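Local coordinates for protein aminoglycoside phosphotransferase (Mycobacterium smegmatis, PDB 6EF6) that phosphorylates (S)-1-amino-2-propanol, serving as the aminopropanol kinase associated with the aminoacetone utilization microcompartment, at residues Gly188-Ala193 against Ser199-Leu204; Leu309-Leu314 against Ile332-Gly337; Gln208-Arg213 against Glu343-Ser348. All coordinates share one frame; numbering follows the deposited sequence.

Contact 1: residues Gly188-Ala193 against Ser199-Leu204. With NA (sodium ion), chain E.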
loop_
_atom_site.group_PDB
_atom_site.type_symbol
_atom_site.label_atom_id
_atom_site.label_comp_id
_atom_site.label_asym_id
_atom_site.label_seq_id
_atom_site.Cartn_x
_atom_site.Cartn_y
_atom_site.Cartn_z
ATOM N N GLY A 188 10.651 -11.074 -1.034
ATOM C CA GLY A 188 11.989 -11.575 -1.314
ATOM C C GLY A 188 13.067 -10.724 -0.655
ATOM O O GLY A 188 12.814 -9.829 0.127
ATOM N N ARG A 189 14.312 -11.034 -1.013
ATOM C CA ARG A 189 15.480 -10.390 -0.407
ATOM C C ARG A 189 15.940 -9.214 -1.253
ATOM O O ARG A 189 16.218 -9.395 -2.447
ATOM C CB ARG A 189 16.633 -11.400 -0.318
ATOM C CG ARG A 189 16.396 -12.539 0.701
ATOM C CD ARG A 189 17.490 -13.621 0.760
ATOM N NE ARG A 189 18.883 -13.166 0.885
ATOM C CZ ARG A 189 19.485 -12.809 2.017
ATOM N NH1 ARG A 189 18.830 -12.823 3.183
ATOM N NH2 ARG A 189 20.756 -12.439 1.965
ATOM N N TRP A 190 16.094 -8.045 -0.634
ATOM C CA TRP A 190 16.675 -6.913 -1.375
ATOM C C TRP A 190 18.089 -7.224 -1.813
ATOM O O TRP A 190 18.563 -6.740 -2.863
ATOM C CB TRP A 190 16.622 -5.629 -0.531
ATOM C CG TRP A 190 17.397 -5.697 0.758
ATOM C CD1 TRP A 190 16.893 -5.972 2.005
ATOM C CD2 TRP A 190 18.804 -5.523 0.956
ATOM N NE1 TRP A 190 17.906 -5.985 2.932
ATOM C CE2 TRP A 190 19.093 -5.693 2.315
ATOM C CE3 TRP A 190 19.857 -5.247 0.068
ATOM C CZ2 TRP A 190 20.367 -5.633 2.826
ATOM C CZ3 TRP A 190 21.112 -5.167 0.541
ATOM C CH2 TRP A 190 21.378 -5.360 1.913
ATOM N N GLN A 191 18.772 -8.126 -1.100
ATOM C CA GLN A 191 20.124 -8.519 -1.426
ATOM C C GLN A 191 20.226 -9.179 -2.785
ATOM O O GLN A 191 21.325 -9.166 -3.375
ATOM C CB GLN A 191 20.693 -9.465 -0.379
ATOM C CG GLN A 191 20.866 -8.853 0.990
ATOM C CD GLN A 191 19.693 -9.072 1.924
ATOM O OE1 GLN A 191 18.540 -9.187 1.500
ATOM N NE2 GLN A 191 20.007 -9.143 3.205
ATOM N N ASP A 192 19.124 -9.740 -3.291
ATOM C CA ASP A 192 19.116 -10.457 -4.550
ATOM C C ASP A 192 18.721 -9.592 -5.741
ATOM O O ASP A 192 18.764 -10.107 -6.875
ATOM C CB ASP A 192 18.151 -11.656 -4.446
ATOM C CG ASP A 192 18.642 -12.741 -3.503
ATOM O OD1 ASP A 192 19.865 -12.906 -3.324
ATOM O OD2 ASP A 192 17.774 -13.432 -2.919
ATOM N N ALA A 193 18.497 -8.302 -5.554
ATOM C CA ALA A 193 18.116 -7.443 -6.661
ATOM C C ALA A 193 19.323 -7.171 -7.552
ATOM O O ALA A 193 20.451 -7.064 -7.087
ATOM C CB ALA A 193 17.582 -6.124 -6.121
ATOM N N SER A 199 29.710 -3.596 -2.774
ATOM C CA SER A 199 29.708 -2.319 -2.074
ATOM C C SER A 199 28.316 -1.927 -1.627
ATOM O O SER A 199 28.141 -1.442 -0.507
ATOM C CB SER A 199 30.273 -1.212 -2.968
ATOM O OG SER A 199 31.644 -1.448 -3.260
ATOM N N GLU A 200 27.328 -2.163 -2.473
ATOM C CA GLU A 200 25.955 -1.817 -2.123
ATOM C C GLU A 200 25.455 -2.659 -0.963
ATOM O O GLU A 200 24.800 -2.162 -0.030
ATOM C CB GLU A 200 24.998 -1.997 -3.295
ATOM C CG GLU A 200 25.338 -1.190 -4.557
ATOM C CD GLU A 200 26.340 -1.778 -5.464
ATOM O OE1 GLU A 200 27.064 -2.750 -5.103
ATOM O OE2 GLU A 200 26.524 -1.278 -6.586
ATOM N N THR A 201 25.758 -3.968 -0.975
ATOM C CA THR A 201 25.267 -4.820 0.097
ATOM C C THR A 201 25.927 -4.439 1.415
ATOM O O THR A 201 25.289 -4.489 2.458
ATOM C CB THR A 201 25.514 -6.267 -0.246
ATOM O OG1 THR A 201 24.839 -6.648 -1.460
ATOM C CG2 THR A 201 25.009 -7.154 0.861
ATOM N N ALA A 202 27.162 -3.985 1.411
ATOM C CA ALA A 202 27.796 -3.492 2.633
ATOM C C ALA A 202 27.070 -2.271 3.184
ATOM O O ALA A 202 26.735 -2.226 4.379
ATOM C CB ALA A 202 29.265 -3.214 2.372
ATOM N N LEU A 203 26.863 -1.234 2.356
ATOM C CA LEU A 203 26.166 -0.021 2.815
ATOM C C LEU A 203 24.762 -0.325 3.287
ATOM O O LEU A 203 24.337 0.111 4.358
ATOM C CB LEU A 203 26.096 1.005 1.683
ATOM C CG LEU A 203 27.324 1.891 1.524
ATOM C CD1 LEU A 203 27.223 2.656 0.246
ATOM C CD2 LEU A 203 27.342 2.878 2.662
ATOM N N LEU A 204 24.033 -1.100 2.513
ATOM C CA LEU A 204 22.636 -1.351 2.781
ATOM C C LEU A 204 22.483 -2.250 3.990
ATOM O O LEU A 204 21.551 -2.095 4.781
ATOM C CB LEU A 204 21.875 -1.923 1.582
ATOM C CG LEU A 204 21.817 -0.960 0.370
ATOM C CD1 LEU A 204 21.333 -1.692 -0.847
ATOM C CD2 LEU A 204 20.956 0.225 0.643
HETATM NA NA NA E . 23.256 -9.204 -4.459
HETATM O O HOH W 1 22.659 -11.870 -4.039
HETATM O O HOH W 2 22.205 -9.177 -6.548
HETATM O O HOH W 3 24.206 -9.139 -2.379
#
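Thr-201 OG1 is held from two directions: a water donates to it at 2.7 Å from the water oxygen to OG1, and a hydrogen bond ties OG1 to Gly-197 O one turn earlier. The same water lies on a sodium ion that Gln-191 O binds at 2.2 Å, so the 3-10 turn 190-192 and the helix 199-204 are joined through metal and water. Val-196 O also binds the sodium, and two further waters reach it. One of them donates to Asp-192 OD1 and the other to Ala-193 O, so the turn holds the ion both directly and through its hydration shell. Beside the ion-and-water network the direct contact is apolar. Trp-190 CG sits between its own backbone N and carbonyl carbon (chi1 61°), which swings the indole toward the helix. Its benzo end does the touching: CH2 lies 3.5 Å from Leu-204 CB, and CZ3 lies 3.7 Å from Leu-204 CD1, an oblique approach in which the two side chains run past each other in opposite directions. At the ring edge, near its plane, Thr-201 O stands 4.0 Å from CH2, while Thr-201 CG2 brushes the same carbon. One face of the indole carries the Gln-191 amide, with CD 3.4 Å above the ring centre. Trp-190 NE1, at the five-membered end, is satisfied by Gln-208 OE1, which helps hold the rotation of the ring. Leu-312 and Ala-316 of the helix 303-320 pack against the indole as well. The Trp-190 side chain is about 13 Å from the bound (2R)-1-methoxypropan-2-amine. The arrangement is a sodium-bound loop before a helix, with a tryptophan packed on that helix beside the ion, in the helical part of a phosphotransferase-family kinase.

Contact 2: residues Leu309-Leu314 against Ile332-Gly337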
loop_
_atom_site.group_PDB
_atom_site.type_symbol
_atom_site.label_atom_id
_atom_site.label_comp_id
_atom_site.label_asym_id
_atom_site.label_seq_id
_atom_site.Cartn_x
_atom_site.Cartn_y
_atom_site.Cartn_z
ATOM N N LEU A 309 12.964 1.582 5.559
ATOM C CA LEU A 309 12.318 0.263 5.520
ATOM C C LEU A 309 11.555 0.087 4.215
ATOM O O LEU A 309 11.669 -0.942 3.530
ATOM C CB LEU A 309 11.367 0.125 6.728
ATOM C CG LEU A 309 10.559 -1.166 6.788
ATOM C CD1 LEU A 309 11.382 -2.415 6.725
ATOM C CD2 LEU A 309 9.646 -1.208 8.014
ATOM N N ARG A 310 10.747 1.095 3.842
ATOM C CA ARG A 310 10.011 1.004 2.563
ATOM C C ARG A 310 10.972 0.883 1.376
ATOM O O ARG A 310 10.705 0.125 0.441
ATOM C CB ARG A 310 9.099 2.239 2.399
ATOM C CG ARG A 310 8.276 2.234 1.153
ATOM C CD ARG A 310 7.308 1.049 1.118
ATOM N NE ARG A 310 6.249 1.228 0.123
ATOM C CZ ARG A 310 5.214 0.450 -0.092
ATOM N NH1 ARG A 310 5.124 -0.701 0.597
ATOM N NH2 ARG A 310 4.290 0.738 -1.016
ATOM N N ARG A 311 12.054 1.665 1.396
ATOM C CA ARG A 311 13.032 1.614 0.319
ATOM C C ARG A 311 13.580 0.214 0.116
ATOM O O ARG A 311 13.659 -0.271 -1.008
ATOM C CB ARG A 311 14.168 2.553 0.628
ATOM C CG ARG A 311 15.159 2.757 -0.527
ATOM C CD ARG A 311 14.569 3.639 -1.638
ATOM N NE ARG A 311 15.503 3.807 -2.750
ATOM C CZ ARG A 311 15.426 4.733 -3.696
ATOM N NH1 ARG A 311 14.451 5.635 -3.629
ATOM N NH2 ARG A 311 16.320 4.802 -4.637
ATOM N N LEU A 312 13.982 -0.474 1.202
ATOM C CA LEU A 312 14.525 -1.826 1.071
ATOM C C LEU A 312 13.466 -2.775 0.570
ATOM O O LEU A 312 13.748 -3.656 -0.223
ATOM C CB LEU A 312 15.125 -2.312 2.391
ATOM C CG LEU A 312 16.373 -1.589 2.871
ATOM C CD1 LEU A 312 16.807 -2.192 4.244
ATOM C CD2 LEU A 312 17.463 -1.758 1.857
ATOM N N LEU A 313 12.240 -2.650 1.101
ATOM C CA LEU A 313 11.159 -3.477 0.621
ATOM C C LEU A 313 10.916 -3.330 -0.869
ATOM O O LEU A 313 10.646 -4.310 -1.561
ATOM C CB LEU A 313 9.887 -3.236 1.409
ATOM C CG LEU A 313 9.795 -3.928 2.741
ATOM C CD1 LEU A 313 8.743 -3.257 3.612
ATOM C CD2 LEU A 313 9.521 -5.445 2.604
ATOM N N LEU A 314 10.884 -2.082 -1.351
ATOM C CA LEU A 314 10.657 -1.849 -2.773
ATOM C C LEU A 314 11.825 -2.278 -3.636
ATOM O O LEU A 314 11.626 -2.688 -4.778
ATOM C CB LEU A 314 10.273 -0.386 -3.021
ATOM C CG LEU A 314 8.926 0.027 -2.422
ATOM C CD1 LEU A 314 8.711 1.510 -2.693
ATOM C CD2 LEU A 314 7.791 -0.800 -2.957
ATOM N N ILE A 332 19.340 -1.142 -11.005
ATOM C CA ILE A 332 20.657 -0.589 -10.720
ATOM C C ILE A 332 20.533 0.839 -10.203
ATOM O O ILE A 332 21.133 1.216 -9.179
ATOM C CB ILE A 332 21.559 -0.703 -11.964
ATOM C CG1 ILE A 332 21.951 -2.192 -12.210
ATOM C CG2 ILE A 332 22.798 0.116 -11.762
ATOM C CD1 ILE A 332 22.504 -2.409 -13.634
ATOM N N SER A 333 19.726 1.650 -10.886
ATOM C CA SER A 333 19.578 3.034 -10.426
ATOM C C SER A 333 18.838 3.119 -9.097
ATOM O O SER A 333 19.241 3.904 -8.223
ATOM C CB SER A 333 18.885 3.859 -11.482
ATOM O OG SER A 333 19.683 3.968 -12.660
ATOM N N TYR A 334 17.819 2.308 -8.888
ATOM C CA TYR A 334 17.126 2.338 -7.593
ATOM C C TYR A 334 18.051 1.882 -6.488
ATOM O O TYR A 334 18.022 2.432 -5.367
ATOM C CB TYR A 334 15.860 1.506 -7.661
ATOM C CG TYR A 334 14.840 1.833 -6.579
ATOM C CD1 TYR A 334 14.118 3.019 -6.630
ATOM C CD2 TYR A 334 14.585 0.953 -5.528
ATOM C CE1 TYR A 334 13.186 3.333 -5.646
ATOM C CE2 TYR A 334 13.654 1.251 -4.536
ATOM C CZ TYR A 334 12.950 2.434 -4.629
ATOM O OH TYR A 334 12.034 2.654 -3.623
ATOM N N ALA A 335 18.839 0.857 -6.742
ATOM C CA ALA A 335 19.819 0.416 -5.763
ATOM C C ALA A 335 20.807 1.523 -5.427
ATOM O O ALA A 335 21.153 1.707 -4.248
ATOM C CB ALA A 335 20.537 -0.807 -6.266
ATOM N N ALA A 336 21.281 2.267 -6.427
ATOM C CA ALA A 336 22.215 3.368 -6.175
ATOM C C ALA A 336 21.586 4.454 -5.306
ATOM O O ALA A 336 22.232 4.924 -4.354
ATOM C CB ALA A 336 22.755 3.927 -7.484
ATOM N N GLY A 337 20.329 4.804 -5.576
ATOM C CA GLY A 337 19.669 5.794 -4.721
ATOM C C GLY A 337 19.433 5.246 -3.317
ATOM O O GLY A 337 19.528 6.000 -2.340
#
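Arg-311 reaches across to Tyr-334 along its whole side chain beyond CG. From CB the chain first runs anti to the backbone N, then turns about CB-CG (chi2 74°), and this bend lays the remainder along the tyrosine. CD meets the phenol end, 3.4 Å from Tyr-334 OH. NE follows over the ring, near Tyr-334 CZ, and is also hydrogen-bonded to Ser-338 OG. CZ comes over the face, 3.3 Å from Tyr-334 CE1, and the guanidinium lies nearly flat on the ring, its plane turned by 12° with the centres 3.6 Å apart: an offset stack that is also a cation-pi contact. The two residues belong to the antiparallel helical hairpin of 303-320 and 325-347, whose axes here approach to 10.6 Å, a spacing filled by the stacked pair. At the tip the two terminal nitrogens part. NH1 turns to a salt bridge with Glu-273 OE1 and a hydrogen bond with His-274 ND1. NH2 donates to Tyr-334 O at 3.0 Å with an N-H...O angle of 152°, meeting a lone pair in the carbonyl plane although the oxygen is tilted somewhat out of the guanidinium plane. The same carbonyl oxygen takes a bond from Ser-338 OG. NH2 also rests 3.4 Å from Gly-337 C, where the helix presents bare backbone. Glu-273 OE1 is shared with Tyr-334 OH, so one carboxylate holds both partners of the stack and would probably stabilise the arginine's charge in this buried setting. On the first helix, Leu-314 CB packs 4.1 Å from Tyr-334 CE2, close to the hydroxyl; its side chain comes within about 4 Å of the bound (2R)-1-methoxypropan-2-amine, which touches neighbouring Arg-310.

Contact 3: residues Gln208-Arg213 against Glu343-Ser348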
loop_
_atom_site.group_PDB
_atom_site.type_symbol
_atom_site.label_atom_id
_atom_site.label_comp_id
_atom_site.label_asym_id
_atom_site.label_seq_id
_atom_site.Cartn_x
_atom_site.Cartn_y
_atom_site.Cartn_z
ATOM N N GLN A 208 20.561 -1.315 7.272
ATOM C CA GLN A 208 19.510 -2.247 7.697
ATOM C C GLN A 208 19.683 -2.648 9.146
ATOM O O GLN A 208 18.699 -2.780 9.898
ATOM C CB GLN A 208 19.572 -3.517 6.835
ATOM C CG GLN A 208 18.585 -4.572 7.236
ATOM C CD GLN A 208 18.954 -5.904 6.706
ATOM O OE1 GLN A 208 18.329 -6.426 5.788
ATOM N NE2 GLN A 208 19.979 -6.512 7.271
ATOM N N ASP A 209 20.900 -2.984 9.548
ATOM C CA ASP A 209 21.130 -3.454 10.907
ATOM C C ASP A 209 20.897 -2.342 11.937
ATOM O O ASP A 209 20.380 -2.603 13.026
ATOM C CB ASP A 209 22.537 -4.086 10.998
ATOM C CG ASP A 209 22.656 -5.399 10.243
ATOM O OD1 ASP A 209 21.656 -6.059 9.857
ATOM O OD2 ASP A 209 23.824 -5.807 10.105
ATOM N N LEU A 210 21.247 -1.105 11.600
ATOM C CA LEU A 210 20.921 0.046 12.446
ATOM C C LEU A 210 19.413 0.224 12.531
ATOM O O LEU A 210 18.867 0.378 13.636
ATOM C CB LEU A 210 21.611 1.306 11.872
ATOM C CG LEU A 210 21.244 2.572 12.648
ATOM C CD1 LEU A 210 21.575 2.474 14.127
ATOM C CD2 LEU A 210 21.953 3.753 11.992
ATOM N N LEU A 211 18.709 0.122 11.413
ATOM C CA LEU A 211 17.256 0.163 11.414
ATOM C C LEU A 211 16.672 -0.898 12.316
ATOM O O LEU A 211 15.751 -0.635 13.098
ATOM C CB LEU A 211 16.759 -0.016 9.994
ATOM C CG LEU A 211 15.274 -0.335 9.815
ATOM C CD1 LEU A 211 14.449 0.863 10.226
ATOM C CD2 LEU A 211 14.974 -0.689 8.391
ATOM N N HIS A 212 17.195 -2.132 12.255
ATOM C CA HIS A 212 16.704 -3.218 13.103
ATOM C C HIS A 212 16.840 -2.842 14.571
ATOM O O HIS A 212 15.909 -3.024 15.375
ATOM C CB HIS A 212 17.502 -4.506 12.784
ATOM C CG HIS A 212 16.870 -5.756 13.279
ATOM N ND1 HIS A 212 17.485 -6.983 13.128
ATOM C CD2 HIS A 212 15.729 -5.991 13.946
ATOM C CE1 HIS A 212 16.723 -7.919 13.651
ATOM N NE2 HIS A 212 15.654 -7.350 14.174
ATOM N N ARG A 213 18.001 -2.316 14.965
ATOM C CA ARG A 213 18.213 -1.910 16.353
ATOM C C ARG A 213 17.258 -0.785 16.752
ATOM O O ARG A 213 16.728 -0.783 17.862
ATOM C CB ARG A 213 19.669 -1.474 16.570
ATOM C CG ARG A 213 20.684 -2.616 16.476
ATOM C CD ARG A 213 22.118 -2.087 16.253
ATOM N NE ARG A 213 22.448 -0.893 17.021
ATOM C CZ ARG A 213 23.413 -0.033 16.702
ATOM N NH1 ARG A 213 23.630 1.022 17.476
ATOM N NH2 ARG A 213 24.158 -0.219 15.611
ATOM N N GLU A 343 23.738 5.933 3.257
ATOM C CA GLU A 343 24.855 6.688 3.784
ATOM C C GLU A 343 24.381 7.838 4.667
ATOM O O GLU A 343 24.973 8.126 5.711
ATOM C CB GLU A 343 25.744 7.189 2.650
ATOM C CG GLU A 343 26.993 7.896 3.150
ATOM C CD GLU A 343 27.292 9.121 2.309
ATOM O OE1 GLU A 343 26.510 10.096 2.374
ATOM O OE2 GLU A 343 28.287 9.094 1.558
ATOM N N ARG A 344 23.311 8.519 4.241
ATOM C CA ARG A 344 22.749 9.600 5.040
ATOM C C ARG A 344 22.181 9.066 6.358
ATOM O O ARG A 344 22.372 9.670 7.422
ATOM C CB ARG A 344 21.678 10.315 4.216
ATOM C CG ARG A 344 22.334 11.128 3.095
ATOM C CD ARG A 344 21.379 11.638 2.026
ATOM N NE ARG A 344 22.092 11.935 0.778
ATOM C CZ ARG A 344 21.549 11.882 -0.436
ATOM N NH1 ARG A 344 22.284 12.161 -1.510
ATOM N NH2 ARG A 344 20.276 11.539 -0.584
ATOM N N TYR A 345 21.518 7.905 6.309
ATOM C CA TYR A 345 20.961 7.268 7.503
ATOM C C TYR A 345 22.070 6.925 8.488
ATOM O O TYR A 345 21.996 7.258 9.678
ATOM C CB TYR A 345 20.194 6.036 7.053
ATOM C CG TYR A 345 19.348 5.383 8.114
ATOM C CD1 TYR A 345 18.161 5.916 8.526
ATOM C CD2 TYR A 345 19.738 4.157 8.677
ATOM C CE1 TYR A 345 17.377 5.274 9.456
ATOM C CE2 TYR A 345 19.006 3.528 9.607
ATOM C CZ TYR A 345 17.808 4.053 10.068
ATOM O OH TYR A 345 17.064 3.399 10.992
ATOM N N LEU A 346 23.157 6.338 7.988
ATOM C CA LEU A 346 24.253 5.943 8.859
ATOM C C LEU A 346 24.971 7.133 9.465
ATOM O O LEU A 346 25.302 7.127 10.660
ATOM C CB LEU A 346 25.237 5.103 8.070
ATOM C CG LEU A 346 24.762 3.692 7.741
ATOM C CD1 LEU A 346 25.704 3.055 6.728
ATOM C CD2 LEU A 346 24.735 2.822 8.974
ATOM N N SER A 347 25.190 8.188 8.663
ATOM C CA SER A 347 25.928 9.348 9.159
ATOM C C SER A 347 25.150 10.175 10.163
ATOM O O SER A 347 25.765 10.958 10.896
ATOM C CB SER A 347 26.426 10.221 8.001
ATOM O OG SER A 347 25.318 10.827 7.316
ATOM N N SER A 348 23.840 9.995 10.241
ATOM C CA SER A 348 23.008 10.704 11.208
ATOM C C SER A 348 22.514 9.795 12.324
ATOM O O SER A 348 21.630 10.180 13.073
ATOM C CB SER A 348 21.824 11.336 10.462
ATOM O OG SER A 348 20.979 10.293 9.981
#
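Tyr-345 reaches the helix 208-213 with its CE2 side on Leu-210 and its hydroxyl end on Leu-211, and the two leucines meet it differently. Leu-210 points from its helix toward 343-348 and runs obliquely across the tyrosine, with CD2 3.8 Å from Tyr-345 CE2. Leu-211 lies at about a right angle to the tyrosine side chain and receives the phenol end: Tyr-345 OH comes to 3.3 Å from Leu-211 CA and 3.6 Å from Leu-211 CB. Leu-211 N sits in the ring plane at its edge, so the ring is turned edge-on to the helix backbone here. The tyrosine gets this far because CG is anti to the backbone N (chi1 -170°), extending the ring away from its own helix. Beside it, Leu-346 starts off to one side but ends nearer, its CD2 4.2 Å from Leu-210 CD2 at the margin of the contact. The helix axes approach to 10.3 Å and are inclined at 51°; the space between them is filled by the Tyr-345 ring and the Leu-210 and Leu-346 side chains. The hydroxyl of Tyr-345 is hydrogen-bonded to Ser-305 OG of the helix 303-320, which brings a third helix to the same point. Between the two segments the contact is van der Waals packing, the hydroxyl's polar need being met by Ser-305, and without a polar pair across them the fit depends on that packing.

In the fold
Following the chain from the N terminus, contact 1 comes first and closes a short loop: the turn 188-193 folds back on the start of the helix 198-218, just five residues on. Further along that helix, 208-213 opens contact 3, which stays open until the last turn of the helix 325-347 and so spans about 130 residues. Contact 2 lies wholly within that span, pairing 303-320 with 325-347 as a hairpin. Contacts 1 and 3 thus share the helix 198-218, and contacts 2 and 3 share 325-347. Gln-208 joins contact 1 to contact 3 through Trp-190, and Leu-312 touches Trp-190, Leu-204 and Gln-208, joining the helix 303-320 to the helix 198-218 and to the loop before it.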